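Local atomic coordinates of trimethylamine-N-oxide reductase (PDB entry 7L5I), a protein that probably catalyses the reduction of trimethylamine N-oxide or related oxides at a molybdenum centre that binds two molybdopterin guanosine dinucleotide cofactors. Residues A[57-62]-A[68-73]; A[158-163]-A[542-547]; A[179-184]-A[779-784]; A[718-721]-A[726-729]. One frame throughout, in Å; residues are numbered along the deposited sequence.

Contact 1: A[57-62]-A[68-73]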
loop_
_atom_site.group_PDB
_atom_site.type_symbol
_atom_site.label_atom_id
_atom_site.label_comp_id
_atom_site.label_asym_id
_atom_site.label_seq_id
_atom_site.Cartn_x
_atom_site.Cartn_y
_atom_site.Cartn_z
ATOM N N SER A 57 -10.594 -20.350 -12.433
ATOM C CA SER A 57 -10.905 -19.584 -11.229
ATOM C C SER A 57 -11.597 -18.294 -11.631
ATOM O O SER A 57 -11.371 -17.741 -12.720
ATOM C CB SER A 57 -9.642 -19.318 -10.390
ATOM O OG SER A 57 -8.718 -18.490 -11.041
ATOM N N GLY A 58 -12.484 -17.837 -10.755
ATOM C CA GLY A 58 -13.198 -16.599 -10.959
ATOM C C GLY A 58 -13.939 -16.220 -9.697
ATOM O O GLY A 58 -13.769 -16.836 -8.649
ATOM N N PRO A 59 -14.774 -15.189 -9.777
ATOM C CA PRO A 59 -15.450 -14.712 -8.570
ATOM C C PRO A 59 -16.495 -15.685 -8.084
ATOM O O PRO A 59 -17.282 -16.224 -8.867
ATOM C CB PRO A 59 -16.101 -13.392 -9.017
ATOM C CG PRO A 59 -16.288 -13.569 -10.515
ATOM C CD PRO A 59 -15.089 -14.377 -10.959
ATOM N N ALA A 60 -16.518 -15.881 -6.776
ATOM C CA ALA A 60 -17.577 -16.643 -6.152
ATOM C C ALA A 60 -18.858 -15.835 -6.047
ATOM O O ALA A 60 -19.935 -16.422 -5.981
ATOM C CB ALA A 60 -17.134 -17.115 -4.760
ATOM N N ILE A 61 -18.750 -14.507 -6.065
ATOM C CA ILE A 61 -19.883 -13.588 -6.005
ATOM C C ILE A 61 -19.731 -12.610 -7.162
ATOM O O ILE A 61 -18.680 -11.988 -7.308
ATOM C CB ILE A 61 -19.922 -12.842 -4.659
ATOM C CG1 ILE A 61 -19.882 -13.834 -3.497
ATOM C CG2 ILE A 61 -21.164 -11.967 -4.569
ATOM C CD1 ILE A 61 -19.597 -13.200 -2.157
ATOM N N GLU A 62 -20.743 -12.501 -8.008
ATOM C CA GLU A 62 -20.573 -11.695 -9.223
ATOM C C GLU A 62 -20.280 -10.235 -8.872
ATOM O O GLU A 62 -21.028 -9.631 -8.084
ATOM C CB GLU A 62 -21.820 -11.771 -10.104
ATOM C CG GLU A 62 -21.485 -11.808 -11.590
ATOM C CD GLU A 62 -20.473 -12.905 -11.928
ATOM O OE1 GLU A 62 -20.501 -13.962 -11.254
ATOM O OE2 GLU A 62 -19.636 -12.698 -12.838
ATOM N N GLU A 68 -9.976 -9.265 -13.088
ATOM C CA GLU A 68 -9.121 -10.269 -13.716
ATOM C C GLU A 68 -8.102 -10.869 -12.760
ATOM O O GLU A 68 -7.560 -11.945 -13.041
ATOM C CB GLU A 68 -8.399 -9.638 -14.912
ATOM C CG GLU A 68 -9.317 -9.071 -16.004
ATOM C CD GLU A 68 -9.854 -7.667 -15.730
ATOM O OE1 GLU A 68 -9.525 -7.062 -14.682
ATOM O OE2 GLU A 68 -10.621 -7.158 -16.579
ATOM N N LEU A 69 -7.835 -10.224 -11.610
ATOM C CA LEU A 69 -6.920 -10.808 -10.640
ATOM C C LEU A 69 -7.410 -12.161 -10.138
ATOM O O LEU A 69 -6.595 -12.984 -9.715
ATOM C CB LEU A 69 -6.714 -9.855 -9.459
ATOM C CG LEU A 69 -6.269 -8.441 -9.818
ATOM C CD1 LEU A 69 -6.129 -7.649 -8.521
ATOM C CD2 LEU A 69 -4.971 -8.439 -10.577
ATOM N N GLN A 70 -8.715 -12.416 -10.222
ATOM C CA GLN A 70 -9.311 -13.639 -9.729
ATOM C C GLN A 70 -9.115 -14.833 -10.649
ATOM O O GLN A 70 -9.519 -15.944 -10.280
ATOM C CB GLN A 70 -10.821 -13.432 -9.512
ATOM C CG GLN A 70 -11.149 -12.294 -8.543
ATOM C CD GLN A 70 -12.600 -11.840 -8.595
ATOM O OE1 GLN A 70 -13.309 -12.041 -9.591
ATOM N NE2 GLN A 70 -13.034 -11.160 -7.530
ATOM N N THR A 71 -8.541 -14.635 -11.834
ATOM C CA THR A 71 -8.619 -15.629 -12.894
ATOM C C THR A 71 -7.348 -16.455 -13.055
ATOM O O THR A 71 -7.285 -17.278 -13.973
ATOM C CB THR A 71 -8.956 -14.956 -14.237
ATOM O OG1 THR A 71 -7.894 -14.060 -14.616
ATOM C CG2 THR A 71 -10.282 -14.191 -14.149
ATOM N N VAL A 72 -6.354 -16.302 -12.178
ATOM C CA VAL A 72 -5.055 -16.934 -12.425
ATOM C C VAL A 72 -4.564 -17.824 -11.284
ATOM O O VAL A 72 -3.358 -17.961 -11.071
ATOM C CB VAL A 72 -3.988 -15.860 -12.773
ATOM C CG1 VAL A 72 -4.297 -15.227 -14.139
ATOM C CG2 VAL A 72 -3.895 -14.767 -11.706
ATOM N N VAL A 73 -5.491 -18.531 -10.622
ATOM C CA VAL A 73 -5.108 -19.453 -9.555
ATOM C C VAL A 73 -4.193 -20.553 -10.106
ATOM O O VAL A 73 -3.175 -20.903 -9.499
ATOM C CB VAL A 73 -6.351 -20.040 -8.866
ATOM C CG1 VAL A 73 -5.963 -21.188 -7.912
ATOM C CG2 VAL A 73 -7.071 -18.982 -8.066
HETATM O O HOH W 1 -9.208 -19.051 -14.819
#
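Ser57 joins the two segments with direct hydrogen bonds. Its OG donates to the carbonyl oxygen of Gln70 over 2.8 Å, approaching 18° out of the carbonyl plane, and the same OG accepts the backbone N-H of Val73 in a longer, nearly straight bond (N to OG 3.3 Å, 168°). With chi1 at 65°, OG sits between the backbone N and the carbonyl carbon of its own residue, where both partners can be met at once. Water adds a second bridge: water 1 accepts from Ser57 N at 3.0 Å and donates to Thr71 O at 2.7 Å. Within the 68-73 segment, Glu68 O receives both the backbone N and OG1 of Thr71, the latter in the carbonyl plane on a lone pair, which ties the 3-10 turn back on itself.

Van der Waals contacts flank these bonds. Ser57 CB presses on Val73 CG2 at 3.5 Å, tighter than usual for two carbons. The Gln70 side chain crosses Pro59 at about a right angle, and its OE1 is an oxygen set against carbons of the pyrrolidine ring, 3.2 Å from Pro59 CB and 3.2 Å from Pro59 CD. The other end of that amide is held elsewhere, since NE2 bonds Trp42 O and Gln229 OE1.

The geometry is that of a strand-turn-helix connection in the N-terminal region of the molybdopterin oxidoreductase family: the end of strand 53-59, an outer strand of a three-stranded antiparallel sheet, is fastened to the 3-10 turn and first residue of helix 73-78.

Contact 2: A[158-163]-A[542-547]; sequences QRYMNA and DIFVEL
Water 2 is gripped from both helices, by Tyr160 OH at 2.6 Å and by Leu547 O at 2.7 Å. It donates to the carbonyl oxygen of Leu547 and lies at the edge of the Tyr160 ring, in the ring plane. The direct contacts between the segments are apolar, and this water adds a polar bridge from the phenol end to the backbone of the facing helix.

Tyr160 supplies nearly all of the first helix's share of the packing. Its CG stands opposite the backbone N (chi1 161°), which sends the ring across the gap to lie against Phe544 and Leu547, residues one helical turn apart. The two neighbours take different parts of it. Near the base, Phe544 CD1 comes to 3.7 Å from Tyr160 CB and 3.9 Å from Tyr160 CG. Further out, Leu547 CB presses on Tyr160 CE1 at 3.4 Å, the closest approach of the contact, while Leu547 CD1 lies over one face of the ring.

The two aromatic planes are inclined by only 27°, yet the centroids of Tyr160 and Phe544 are 5.7 Å apart and the rings are slid past one another with little overlap. Phe544 CD1 and the CB and CG of Tyr160 therefore carry their contact, rather than a full stack.

All three touching residues are buried, and the Phe544 side chain is about 7 Å from a bound cofactor. Tyr557 of helix 554-558 touches both Tyr160 and Phe544, and Leu125 of helix 114-131 meets Tyr160. Asn487 of strand 483-488 adjoins Phe544, placing the helix pair 153-163 and 540-550 beside a mixed sheet.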
loop_
_atom_site.group_PDB
_atom_site.type_symbol
_atom_site.label_atom_id
_atom_site.label_comp_id
_atom_site.label_asym_id
_atom_site.label_seq_id
_atom_site.Cartn_x
_atom_site.Cartn_y
_atom_site.Cartn_z
ATOM N N GLN A 158 6.774 -13.311 13.078
ATOM C CA GLN A 158 6.996 -12.518 14.283
ATOM C C GLN A 158 6.632 -13.307 15.528
ATOM O O GLN A 158 7.267 -13.132 16.570
ATOM C CB GLN A 158 6.240 -11.195 14.186
ATOM C CG GLN A 158 6.834 -10.336 13.074
ATOM C CD GLN A 158 6.230 -8.983 12.965
ATOM O OE1 GLN A 158 5.180 -8.697 13.557
ATOM N NE2 GLN A 158 6.873 -8.109 12.192
ATOM N N ARG A 159 5.630 -14.174 15.428
ATOM C CA ARG A 159 5.276 -15.081 16.511
ATOM C C ARG A 159 6.444 -15.985 16.862
ATOM O O ARG A 159 6.767 -16.175 18.044
ATOM C CB ARG A 159 4.063 -15.914 16.122
ATOM C CG ARG A 159 3.482 -16.739 17.278
ATOM C CD ARG A 159 2.264 -17.512 16.787
ATOM N NE ARG A 159 1.758 -18.393 17.829
ATOM C CZ ARG A 159 0.891 -18.017 18.757
ATOM N NH1 ARG A 159 0.389 -16.781 18.752
ATOM N NH2 ARG A 159 0.506 -18.880 19.692
ATOM N N TYR A 160 7.099 -16.557 15.852
ATOM C CA TYR A 160 8.289 -17.355 16.099
ATOM C C TYR A 160 9.410 -16.524 16.712
ATOM O O TYR A 160 10.082 -16.966 17.651
ATOM C CB TYR A 160 8.753 -18.007 14.790
ATOM C CG TYR A 160 10.191 -18.453 14.860
ATOM C CD1 TYR A 160 10.549 -19.614 15.511
ATOM C CD2 TYR A 160 11.196 -17.689 14.306
ATOM C CE1 TYR A 160 11.874 -20.003 15.601
ATOM C CE2 TYR A 160 12.510 -18.061 14.389
ATOM C CZ TYR A 160 12.862 -19.212 15.035
ATOM O OH TYR A 160 14.187 -19.570 15.101
ATOM N N MET A 161 9.628 -15.309 16.196
ATOM C CA MET A 161 10.710 -14.478 16.714
ATOM C C MET A 161 10.450 -14.107 18.166
ATOM O O MET A 161 11.374 -14.118 18.996
ATOM C CB MET A 161 10.867 -13.225 15.858
ATOM C CG MET A 161 11.501 -13.513 14.506
ATOM S SD MET A 161 13.211 -14.102 14.645
ATOM C CE MET A 161 13.603 -14.364 12.917
ATOM N N ASN A 162 9.195 -13.829 18.501
ATOM C CA ASN A 162 8.866 -13.495 19.882
ATOM C C ASN A 162 9.009 -14.698 20.792
ATOM O O ASN A 162 9.490 -14.559 21.918
ATOM C CB ASN A 162 7.466 -12.906 19.969
ATOM C CG ASN A 162 7.451 -11.449 19.640
ATOM O OD1 ASN A 162 8.441 -10.755 19.838
ATOM N ND2 ASN A 162 6.326 -10.966 19.137
ATOM N N ALA A 163 8.611 -15.875 20.322
ATOM C CA ALA A 163 8.772 -17.075 21.139
ATOM C C ALA A 163 10.234 -17.417 21.407
ATOM O O ALA A 163 10.519 -18.125 22.376
ATOM C CB ALA A 163 8.094 -18.266 20.473
ATOM N N ASP A 542 3.962 -24.237 9.168
ATOM C CA ASP A 542 4.747 -25.450 9.352
ATOM C C ASP A 542 6.246 -25.158 9.400
ATOM O O ASP A 542 6.975 -25.793 10.170
ATOM C CB ASP A 542 4.439 -26.444 8.224
ATOM C CG ASP A 542 3.019 -26.991 8.303
ATOM O OD1 ASP A 542 2.358 -26.771 9.335
ATOM O OD2 ASP A 542 2.571 -27.663 7.343
ATOM N N ILE A 543 6.727 -24.222 8.583
ATOM C CA ILE A 543 8.126 -23.821 8.665
ATOM C C ILE A 543 8.461 -23.359 10.080
ATOM O O ILE A 543 9.483 -23.746 10.666
ATOM C CB ILE A 543 8.436 -22.713 7.636
ATOM C CG1 ILE A 543 8.316 -23.265 6.197
ATOM C CG2 ILE A 543 9.825 -22.191 7.881
ATOM C CD1 ILE A 543 8.361 -22.231 5.123
ATOM N N PHE A 544 7.617 -22.502 10.638
ATOM C CA PHE A 544 7.940 -21.915 11.931
ATOM C C PHE A 544 7.693 -22.894 13.058
ATOM O O PHE A 544 8.373 -22.811 14.082
ATOM C CB PHE A 544 7.184 -20.594 12.111
ATOM C CG PHE A 544 7.713 -19.517 11.184
ATOM C CD1 PHE A 544 9.044 -19.153 11.248
ATOM C CD2 PHE A 544 6.917 -18.943 10.192
ATOM C CE1 PHE A 544 9.578 -18.198 10.372
ATOM C CE2 PHE A 544 7.456 -18.015 9.313
ATOM C CZ PHE A 544 8.779 -17.645 9.404
ATOM N N VAL A 545 6.784 -23.853 12.879
ATOM C CA VAL A 545 6.672 -24.935 13.857
ATOM C C VAL A 545 7.979 -25.717 13.935
ATOM O O VAL A 545 8.458 -26.055 15.031
ATOM C CB VAL A 545 5.493 -25.860 13.515
ATOM C CG1 VAL A 545 5.586 -27.151 14.346
ATOM C CG2 VAL A 545 4.191 -25.159 13.750
ATOM N N GLU A 546 8.569 -26.036 12.783
ATOM C CA GLU A 546 9.845 -26.745 12.780
ATOM C C GLU A 546 10.966 -25.919 13.411
ATOM O O GLU A 546 11.809 -26.461 14.131
ATOM C CB GLU A 546 10.229 -27.148 11.360
ATOM C CG GLU A 546 9.360 -28.262 10.796
ATOM C CD GLU A 546 9.766 -29.633 11.317
ATOM O OE1 GLU A 546 8.958 -30.578 11.174
ATOM O OE2 GLU A 546 10.892 -29.761 11.862
ATOM N N LEU A 547 11.017 -24.610 13.136
ATOM C CA LEU A 547 12.021 -23.794 13.792
ATOM C C LEU A 547 11.746 -23.689 15.293
ATOM O O LEU A 547 12.676 -23.714 16.103
ATOM C CB LEU A 547 12.072 -22.405 13.147
ATOM C CG LEU A 547 12.608 -22.481 11.716
ATOM C CD1 LEU A 547 12.373 -21.144 11.007
ATOM C CD2 LEU A 547 14.093 -22.819 11.712
HETATM O O HOH W 2 14.774 -22.001 15.765
#

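Contact 3: A[179-184]-A[779-784]; sequences AQVIMP and KLAQGN
Val181 and Ala781 meet where helix 179-187 packs against a loop of the molybdopterin dinucleotide binding region, in the fold of the DMSO reductase family; Ser175, which lines the pocket of the oxygen atom seen here, lies just before this helix. The tight part is between small groups: Val181 CB is 3.6 Å from Ala781 CB, and Val181 CG2 is 3.8 Å from the same methyl. This keeps the backbones close, with CA atoms of the pair 5.6 Å apart.

The side-chain packing is looser at the other branch of Val181, which is partly exposed: Val181 CG1 is 4.0 Å from Leu780 CG, though it comes to 3.7 Å from Leu780 O, a grazing contact with a carbonyl. Ile182 and Leu780, both buried, cross at about a right angle beside it; Glu359 and Trp363 of helix 359-372 also touch Ile182.

The Ala781 N-H is bonded outside the pair, to Glu359 OE2. The bend of Ile182 at chi2 (58°) determines where its terminal methyl falls: Ile182 CD1 ends 3.7 Å from Leu780 CD2.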
loop_
_atom_site.group_PDB
_atom_site.type_symbol
_atom_site.label_atom_id
_atom_site.label_comp_id
_atom_site.label_asym_id
_atom_site.label_seq_id
_atom_site.Cartn_x
_atom_site.Cartn_y
_atom_site.Cartn_z
ATOM N N ALA A 179 0.488 10.484 6.221
ATOM C CA ALA A 179 -0.839 10.874 6.680
ATOM C C ALA A 179 -1.147 10.302 8.049
ATOM O O ALA A 179 -1.832 10.930 8.856
ATOM C CB ALA A 179 -1.909 10.415 5.679
ATOM N N GLN A 180 -0.684 9.084 8.326
ATOM C CA GLN A 180 -1.061 8.471 9.591
ATOM C C GLN A 180 -0.343 9.072 10.783
ATOM O O GLN A 180 -0.727 8.778 11.927
ATOM C CB GLN A 180 -0.826 6.963 9.547
ATOM C CG GLN A 180 0.608 6.509 9.781
ATOM C CD GLN A 180 0.719 4.982 9.750
ATOM O OE1 GLN A 180 1.175 4.348 10.705
ATOM N NE2 GLN A 180 0.313 4.401 8.637
ATOM N N VAL A 181 0.667 9.900 10.555
ATOM C CA VAL A 181 1.357 10.603 11.633
ATOM C C VAL A 181 0.810 12.016 11.813
ATOM O O VAL A 181 0.673 12.483 12.943
ATOM C CB VAL A 181 2.877 10.628 11.372
ATOM C CG1 VAL A 181 3.596 11.537 12.365
ATOM C CG2 VAL A 181 3.462 9.207 11.486
ATOM N N ILE A 182 0.480 12.707 10.713
ATOM C CA ILE A 182 -0.064 14.059 10.865
ATOM C C ILE A 182 -1.534 14.030 11.303
ATOM O O ILE A 182 -1.957 14.897 12.076
ATOM C CB ILE A 182 0.174 14.863 9.562
ATOM C CG1 ILE A 182 -0.247 16.325 9.726
ATOM C CG2 ILE A 182 -0.541 14.290 8.364
ATOM C CD1 ILE A 182 0.449 17.060 10.835
ATOM N N MET A 183 -2.325 13.051 10.869
ATOM C CA MET A 183 -3.742 13.074 11.221
ATOM C C MET A 183 -3.991 12.974 12.723
ATOM O O MET A 183 -4.888 13.676 13.220
ATOM C CB MET A 183 -4.493 11.981 10.453
ATOM C CG MET A 183 -4.718 12.331 8.978
ATOM S SD MET A 183 -5.678 13.847 8.632
ATOM C CE MET A 183 -4.439 15.059 8.205
ATOM N N PRO A 184 -3.247 12.184 13.508
ATOM C CA PRO A 184 -3.451 12.255 14.962
ATOM C C PRO A 184 -3.250 13.651 15.544
ATOM O O PRO A 184 -3.938 13.993 16.520
ATOM C CB PRO A 184 -2.437 11.245 15.505
ATOM C CG PRO A 184 -2.359 10.209 14.417
ATOM C CD PRO A 184 -2.424 11.028 13.116
ATOM N N LYS A 779 10.843 15.392 8.892
ATOM C CA LYS A 779 11.161 14.896 10.219
ATOM C C LYS A 779 9.915 14.536 11.015
ATOM O O LYS A 779 10.031 13.822 12.003
ATOM C CB LYS A 779 11.987 15.924 10.986
ATOM C CG LYS A 779 13.312 16.185 10.303
ATOM C CD LYS A 779 14.100 17.253 11.042
ATOM C CE LYS A 779 15.452 17.421 10.409
ATOM N NZ LYS A 779 15.351 18.253 9.199
ATOM N N LEU A 780 8.732 14.984 10.599
ATOM C CA LEU A 780 7.535 14.641 11.352
ATOM C C LEU A 780 7.248 13.148 11.252
ATOM O O LEU A 780 7.175 12.443 12.267
ATOM C CB LEU A 780 6.331 15.456 10.865
ATOM C CG LEU A 780 5.115 15.170 11.745
ATOM C CD1 LEU A 780 5.242 15.911 13.053
ATOM C CD2 LEU A 780 3.842 15.533 11.059
ATOM N N ALA A 781 7.069 12.644 10.030
ATOM C CA ALA A 781 6.644 11.263 9.849
ATOM C C ALA A 781 7.715 10.328 9.329
ATOM O O ALA A 781 7.567 9.106 9.462
ATOM C CB ALA A 781 5.456 11.212 8.878
ATOM N N GLN A 782 8.746 10.852 8.667
ATOM C CA GLN A 782 9.742 10.034 7.993
ATOM C C GLN A 782 9.105 8.948 7.126
ATOM O O GLN A 782 9.553 7.790 7.116
ATOM C CB GLN A 782 10.694 9.421 9.017
ATOM C CG GLN A 782 11.458 10.436 9.839
ATOM C CD GLN A 782 12.646 11.039 9.080
ATOM O OE1 GLN A 782 12.834 10.788 7.899
ATOM N NE2 GLN A 782 13.442 11.857 9.770
ATOM N N GLY A 783 8.064 9.330 6.358
ATOM C CA GLY A 783 7.438 8.407 5.430
ATOM C C GLY A 783 8.269 8.226 4.174
ATOM O O GLY A 783 9.247 8.915 3.946
ATOM N N ASN A 784 7.882 7.263 3.332
ATOM C CA ASN A 784 8.602 7.066 2.072
ATOM C C ASN A 784 8.146 8.094 1.035
ATOM O O ASN A 784 6.997 8.554 1.052
ATOM C CB ASN A 784 8.441 5.620 1.570
ATOM C CG ASN A 784 7.038 5.298 1.035
ATOM O OD1 ASN A 784 6.855 5.086 -0.165
ATOM N ND2 ASN A 784 6.058 5.221 1.940
#

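Contact 4: A[718-721]-A[726-729]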
loop_
_atom_site.group_PDB
_atom_site.type_symbol
_atom_site.label_atom_id
_atom_site.label_comp_id
_atom_site.label_asym_id
_atom_site.label_seq_id
_atom_site.Cartn_x
_atom_site.Cartn_y
_atom_site.Cartn_z
ATOM N N VAL A 718 12.147 2.028 -24.361
ATOM C CA VAL A 718 12.829 3.240 -23.938
ATOM C C VAL A 718 13.646 2.937 -22.700
ATOM O O VAL A 718 13.345 1.998 -21.945
ATOM C CB VAL A 718 11.875 4.413 -23.672
ATOM C CG1 VAL A 718 10.998 4.675 -24.873
ATOM C CG2 VAL A 718 10.999 4.140 -22.446
ATOM N N ARG A 719 14.695 3.727 -22.508
ATOM C CA ARG A 719 15.468 3.745 -21.281
ATOM C C ARG A 719 15.087 4.978 -20.468
ATOM O O ARG A 719 15.112 6.108 -20.978
ATOM C CB ARG A 719 16.969 3.742 -21.567
ATOM C CG ARG A 719 17.812 3.488 -20.335
ATOM C CD ARG A 719 19.303 3.339 -20.669
ATOM N NE ARG A 719 19.857 4.641 -21.028
ATOM C CZ ARG A 719 20.497 5.461 -20.192
ATOM N NH1 ARG A 719 20.715 5.122 -18.929
ATOM N NH2 ARG A 719 20.932 6.636 -20.628
ATOM N N ILE A 720 14.704 4.749 -19.211
ATOM C CA ILE A 720 14.403 5.807 -18.256
ATOM C C ILE A 720 15.549 5.842 -17.255
ATOM O O ILE A 720 15.983 4.785 -16.766
ATOM C CB ILE A 720 13.066 5.563 -17.540
ATOM C CG1 ILE A 720 11.958 5.196 -18.504
ATOM C CG2 ILE A 720 12.675 6.782 -16.734
ATOM C CD1 ILE A 720 10.697 4.716 -17.785
ATOM N N HIS A 721 16.047 7.036 -16.935
ATOM C CA HIS A 721 17.102 7.085 -15.938
ATOM C C HIS A 721 17.005 8.315 -15.056
ATOM O O HIS A 721 16.463 9.352 -15.432
ATOM C CB HIS A 721 18.508 6.995 -16.551
ATOM C CG HIS A 721 18.774 7.969 -17.662
ATOM N ND1 HIS A 721 19.644 9.025 -17.525
ATOM C CD2 HIS A 721 18.323 8.014 -18.939
ATOM C CE1 HIS A 721 19.710 9.691 -18.665
ATOM N NE2 HIS A 721 18.916 9.097 -19.541
ATOM N N GLN A 726 18.653 3.199 -13.695
ATOM C CA GLN A 726 18.072 3.179 -15.026
ATOM C C GLN A 726 17.256 1.915 -15.199
ATOM O O GLN A 726 17.600 0.863 -14.661
ATOM C CB GLN A 726 19.175 3.255 -16.099
ATOM C CG GLN A 726 20.456 2.631 -15.678
ATOM C CD GLN A 726 21.469 2.429 -16.819
ATOM O OE1 GLN A 726 21.243 2.797 -17.978
ATOM N NE2 GLN A 726 22.591 1.809 -16.475
ATOM N N VAL A 727 16.174 2.027 -15.964
ATOM C CA VAL A 727 15.308 0.894 -16.279
ATOM C C VAL A 727 14.917 0.959 -17.751
ATOM O O VAL A 727 14.941 2.013 -18.376
ATOM C CB VAL A 727 14.033 0.850 -15.394
ATOM C CG1 VAL A 727 14.411 1.042 -13.922
ATOM C CG2 VAL A 727 13.021 1.899 -15.814
ATOM N N LEU A 728 14.549 -0.192 -18.297
ATOM C CA LEU A 728 13.885 -0.260 -19.583
ATOM C C LEU A 728 12.377 -0.330 -19.389
ATOM O O LEU A 728 11.881 -0.920 -18.430
ATOM C CB LEU A 728 14.329 -1.475 -20.382
ATOM C CG LEU A 728 15.822 -1.590 -20.664
ATOM C CD1 LEU A 728 16.065 -2.856 -21.471
ATOM C CD2 LEU A 728 16.322 -0.344 -21.378
ATOM N N ALA A 729 11.651 0.276 -20.316
ATOM C CA ALA A 729 10.197 0.271 -20.297
ATOM C C ALA A 729 9.695 0.320 -21.728
ATOM O O ALA A 729 10.456 0.549 -22.666
ATOM C CB ALA A 729 9.677 1.434 -19.454
#
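A turn at chi3 (72°) of Arg719, in a side chain that starts out extended, brings its guanidinium over to Gln726, whose own chain runs straight beyond CG. Arg719 NH1 reaches Gln726 OE1 at 2.6 Å, a short but bent bond. The donor stands above the amide's carbonyl plane, off the lone pairs, and the two flat groups are turned 87° apart. On its own strand, His721 lays its ring against a face of the same guanidinium, with His721 CD2 3.3 Å above that plane and offset toward the rim, while Glu794 takes the NE end in a salt bridge.

The backbones are antiparallel, with strand axes 4.7 Å apart and directions 150° from each other. Val718 pairs with Ala729 and Ile720 with Val727 through two hydrogen bonds each, Val718 N to Ala729 O being 2.8 Å. On the face these four share, Ile720 CD1 touches Ala729 CB at 3.8 Å.

These strands form a beta hairpin within a larger mixed sheet. Strand 790-795 pairs with 717-721 through Glu794 and Gln792, Cys763 of strand 762-763 bonds the 726-733 strand, and Val700 of strand 699-702 packs against Val718, Ile720 and Ala729.

From the N terminus, contact 1 closes first, a loop of five residues that joins the end of an antiparallel sheet to the helix after it, before any other contact opens. Contacts 2 and 3 span far more chain and cross: 158-163 and 179-184 come one after the other, then 542-547 and 779-784. Contact 2 draws helices of the molybdopterin oxidoreductase range together, whereas contact 3 links that range to the dinucleotide binding region. Contact 4, a tight hairpin with four residues between its segments, falls within the span of contact 3. None touches another; contacts 2 and 3 approach nearest, about 14 Å between nearest atoms, and contacts 1 and 3 lie on opposite sides of the chain's centre.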